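Local coordinates for uncharacterized protein (Thermus thermophilus HB8, PDB 4WVA) that hydrolyses mannosylglycerate, a solute made under osmotic stress, to mannose and glycerate, and acts on glucosylglycerate with similar efficiency, at residues D120-R123 and A124-R127; E202-D205 and R206-S209. All coordinates share one frame; numbering follows the deposited sequence.

How the interactions relate
Interactions 1 and 2 show how one scaffold, a short run of alpha-helix about two turns long, is dressed differently according to its place in an (alpha/alpha)6-barrel enzyme. Both are local, each within one helix, but the helices differ: 120-127 opens helix 121-146, whereas 202-209 lies near the start of helix 201-216. Their centres are 44 Å apart, on opposite sides of the chain's centre. Interaction 1 is a surface contact of arginines and carboxylates, reaching a second subunit and away from the annotated sites. Interaction 2 is partly buried, pairs tyrosine rings, and stands beside probable substrate-site and catalytic residues. Water joins side chains in both.

Interaction 1: D120-R123 and A124-R127; sequences DRDR and ARER
Asp122 and Arg125, one turn apart at the start of helix 121-146, form the salt bridge between 120-123 and 124-127: Arg125 NH2 lies 2.8 Å from Asp122 OD2. The two side chains run alongside each other, their carboxylate and guanidinium planes 68° apart, and the nitrogen meets the oxygen from above the carboxylate plane, with a bent N-H...O angle of 133°. A water reinforces the pair, accepting from Arg125 NE at 2.7 Å and donating to Asp122 OD2. Arg127 makes two further salt bridges, from NH1 to Glu126 OE1 at 3.0 Å and from NH2 to Glu49.

Backbone bonds supply the regular frame, Ala124 N to Asp120 O and Arg125 N to Arg121 O among them. Asp120 is the N-cap: its OD1 accepts from Arg123 N at 3.0 Å.

Flat groups add packing. The guanidinium of Arg125 folds back at chi3 (-74°), which brings one face over Arg121 O. Arg123 CG sits 3.9 Å above the guanidinium plane of Arg127, over its centre. Arg121 NH2, hydrogen-bonded to Asp118 O and Tyr115 O, rests 3.5 Å from Ala124 CB.

A second subunit offers Glu293 to Arg121 NE and Ala291 O to Arg125 NH1. A leucine in place of Arg125 would probably leave Asp122 without its salt-bridge mate and the neighbouring subunit's carbonyl without this donor. The arginines at this helix start each have acidic or carbonyl partners, some from the second subunit, which probably offsets their mutual repulsion.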
# COMPACT_ATOMS: atom_id res chain seq x y z
N ASP A 120 7.72 8.30 -32.77
CA ASP A 120 6.62 8.41 -33.74
C ASP A 120 5.32 8.16 -33.00
O ASP A 120 4.96 7.03 -32.70
CB ASP A 120 6.85 7.41 -34.88
CG ASP A 120 5.80 7.50 -35.97
OD1 ASP A 120 4.69 8.03 -35.74
OD2 ASP A 120 6.10 7.00 -37.08
N ARG A 121 4.62 9.24 -32.68
CA ARG A 121 3.44 9.13 -31.83
C ARG A 121 2.27 8.48 -32.55
O ARG A 121 1.46 7.77 -31.94
CB ARG A 121 3.03 10.49 -31.29
CG ARG A 121 4.14 11.21 -30.53
CD ARG A 121 4.85 10.31 -29.52
NE ARG A 121 3.86 9.71 -28.63
CZ ARG A 121 3.99 8.55 -27.97
NH1 ARG A 121 3.00 8.14 -27.18
NH2 ARG A 121 5.07 7.81 -28.08
N ASP A 122 2.15 8.72 -33.85
CA ASP A 122 1.08 8.08 -34.60
C ASP A 122 1.28 6.57 -34.62
O ASP A 122 0.33 5.80 -34.48
CB ASP A 122 1.00 8.65 -36.02
CG ASP A 122 0.59 10.10 -36.04
OD1 ASP A 122 1.18 10.87 -36.82
OD2 ASP A 122 -0.31 10.48 -35.26
N ARG A 123 2.53 6.13 -34.79
CA ARG A 123 2.82 4.70 -34.79
C ARG A 123 2.56 4.13 -33.41
O ARG A 123 1.96 3.07 -33.27
CB ARG A 123 4.27 4.41 -35.17
CG ARG A 123 4.65 2.95 -34.95
CD ARG A 123 6.02 2.63 -35.48
NE ARG A 123 7.04 3.44 -34.84
CZ ARG A 123 8.16 3.87 -35.42
NH1 ARG A 123 8.43 3.58 -36.70
NH2 ARG A 123 9.00 4.62 -34.73
N ALA A 124 3.03 4.83 -32.38
CA ALA A 124 2.80 4.37 -31.00
C ALA A 124 1.32 4.12 -30.73
O ALA A 124 0.95 3.10 -30.15
CB ALA A 124 3.37 5.37 -30.01
N ARG A 125 0.47 5.07 -31.12
CA ARG A 125 -0.96 4.93 -30.88
C ARG A 125 -1.52 3.76 -31.67
O ARG A 125 -2.32 2.99 -31.15
CB ARG A 125 -1.71 6.23 -31.19
CG ARG A 125 -1.49 7.32 -30.14
CD ARG A 125 -2.39 8.53 -30.36
NE ARG A 125 -1.94 9.33 -31.49
CZ ARG A 125 -1.13 10.39 -31.41
NH1 ARG A 125 -0.67 10.85 -30.25
NH2 ARG A 125 -0.80 11.01 -32.54
N GLU A 126 -1.10 3.63 -32.93
CA GLU A 126 -1.60 2.52 -33.75
C GLU A 126 -1.21 1.17 -33.17
O GLU A 126 -2.05 0.27 -33.06
CB GLU A 126 -1.14 2.63 -35.22
CG GLU A 126 -1.84 1.61 -36.11
CD GLU A 126 -1.39 1.62 -37.57
OE1 GLU A 126 -0.30 2.14 -37.89
OE2 GLU A 126 -2.15 1.07 -38.41
N ARG A 127 0.05 1.03 -32.75
CA ARG A 127 0.52 -0.26 -32.24
C ARG A 127 -0.10 -0.59 -30.88
O ARG A 127 -0.49 -1.73 -30.63
CB ARG A 127 2.04 -0.28 -32.13
CG ARG A 127 2.77 -0.07 -33.45
CD ARG A 127 2.74 -1.27 -34.37
NE ARG A 127 3.41 -0.91 -35.61
CZ ARG A 127 2.85 -0.18 -36.57
NH1 ARG A 127 1.58 0.20 -36.49
NH2 ARG A 127 3.55 0.17 -37.64
O HOH W 1 0.31 9.01 -28.16
O HOH W 2 -2.90 8.91 -33.98

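Interaction 2: E202-D205 and R206-S209; sequences EDYD and RYLS
Tyr204 and Tyr207 form an edge-to-face aromatic pair across one turn of helix 201-216, in the (alpha/alpha)6-barrel enzyme. The edge of Tyr207 is directed at the face of Tyr204, with centroids 5.2 Å apart and planes at 56°; CD2 of Tyr207 makes the approach, toward the rim of the Tyr204 ring. In Tyr207, CG sits anti to its own carbonyl carbon (chi1 -55°), and the ring is laid back over the preceding turn, one face covering Asp203 O only 3.2 Å above the plane. That same oxygen accepts from Tyr207 N at 2.9 Å. A chi1 of -96° sets the Tyr204 ring with one face toward Tyr207 and CD1 near Leu208 CD2; its hydroxyl bonds to Arg198, probably a substrate-binding residue. Tyr207 itself lies close to Asp165, the likely proton donor, so the aromatic pair is consistent with a second shell to the active site.

Asp203 runs alongside Tyr207, its CB 3.6 Å from the phenol OH, and a water links OD1 to that OH. Asp203 OD2 accepts from Arg200 N.

Asp205 bonds through OD1 to Tyr185 OH and through OD2, in a salt bridge, to Lys201. Arg206, extended from CG to NE, turns its guanidinium edge back to the first turn. Its NH1 donates to Glu202 O at 2.9 Å, in the guanidinium plane, and shares a water with Asp205 OD2, 2.8 Å from that water's oxygen.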
# COMPACT_ATOMS: atom_id res chain seq x y z
N GLU A 202 16.61 -36.43 -15.07
CA GLU A 202 15.48 -36.61 -14.15
C GLU A 202 14.54 -35.41 -14.23
O GLU A 202 13.33 -35.54 -14.10
CB GLU A 202 15.99 -36.77 -12.72
CG GLU A 202 16.73 -38.08 -12.45
CD GLU A 202 18.11 -38.17 -13.10
OE1 GLU A 202 18.76 -37.12 -13.34
OE2 GLU A 202 18.54 -39.31 -13.39
N ASP A 203 15.11 -34.24 -14.49
CA ASP A 203 14.31 -33.03 -14.75
C ASP A 203 13.52 -33.16 -16.04
O ASP A 203 12.29 -33.04 -16.06
CB ASP A 203 15.20 -31.79 -14.85
CG ASP A 203 15.98 -31.54 -13.60
OD1 ASP A 203 15.37 -31.36 -12.54
OD2 ASP A 203 17.21 -31.53 -13.67
N TYR A 204 14.21 -33.43 -17.15
CA TYR A 204 13.51 -33.58 -18.42
C TYR A 204 12.46 -34.68 -18.42
O TYR A 204 11.41 -34.52 -19.02
CB TYR A 204 14.47 -33.78 -19.59
CG TYR A 204 14.76 -32.49 -20.33
CD1 TYR A 204 14.13 -32.17 -21.53
CD2 TYR A 204 15.70 -31.61 -19.84
CE1 TYR A 204 14.42 -30.99 -22.19
CE2 TYR A 204 16.00 -30.43 -20.49
CZ TYR A 204 15.37 -30.12 -21.66
OH TYR A 204 15.70 -28.94 -22.29
N ASP A 205 12.72 -35.79 -17.73
CA ASP A 205 11.72 -36.86 -17.64
C ASP A 205 10.39 -36.32 -17.12
O ASP A 205 9.32 -36.61 -17.65
CB ASP A 205 12.21 -37.97 -16.71
CG ASP A 205 13.26 -38.87 -17.36
OD1 ASP A 205 13.49 -38.78 -18.59
OD2 ASP A 205 13.86 -39.68 -16.62
N ARG A 206 10.49 -35.49 -16.08
CA ARG A 206 9.32 -34.90 -15.44
C ARG A 206 8.73 -33.74 -16.25
O ARG A 206 7.52 -33.61 -16.34
CB ARG A 206 9.67 -34.54 -13.99
CG ARG A 206 9.93 -35.80 -13.16
CD ARG A 206 10.68 -35.59 -11.87
NE ARG A 206 10.73 -36.85 -11.14
CZ ARG A 206 11.58 -37.84 -11.41
NH1 ARG A 206 12.50 -37.72 -12.36
NH2 ARG A 206 11.51 -38.98 -10.70
N TYR A 207 9.57 -32.93 -16.91
CA TYR A 207 9.07 -31.94 -17.87
C TYR A 207 8.17 -32.61 -18.93
O TYR A 207 7.10 -32.10 -19.27
CB TYR A 207 10.21 -31.16 -18.59
CG TYR A 207 11.23 -30.42 -17.73
CD1 TYR A 207 10.99 -30.10 -16.38
CD2 TYR A 207 12.46 -30.00 -18.29
CE1 TYR A 207 11.94 -29.43 -15.62
CE2 TYR A 207 13.41 -29.34 -17.53
CZ TYR A 207 13.15 -29.05 -16.19
OH TYR A 207 14.11 -28.40 -15.45
N LEU A 208 8.63 -33.74 -19.48
CA LEU A 208 7.90 -34.42 -20.55
C LEU A 208 6.66 -35.14 -20.04
O LEU A 208 5.61 -35.10 -20.67
CB LEU A 208 8.83 -35.37 -21.34
CG LEU A 208 9.50 -34.72 -22.56
CD1 LEU A 208 8.47 -34.44 -23.65
CD2 LEU A 208 10.25 -33.45 -22.22
N SER A 209 6.77 -35.76 -18.87
CA SER A 209 5.59 -36.37 -18.23
C SER A 209 4.43 -35.37 -18.10
O SER A 209 3.27 -35.66 -18.42
CB SER A 209 5.95 -36.93 -16.86
OG SER A 209 4.79 -37.42 -16.20
O HOH W 3 13.92 -29.06 -12.80
O HOH W 4 13.77 -39.89 -13.87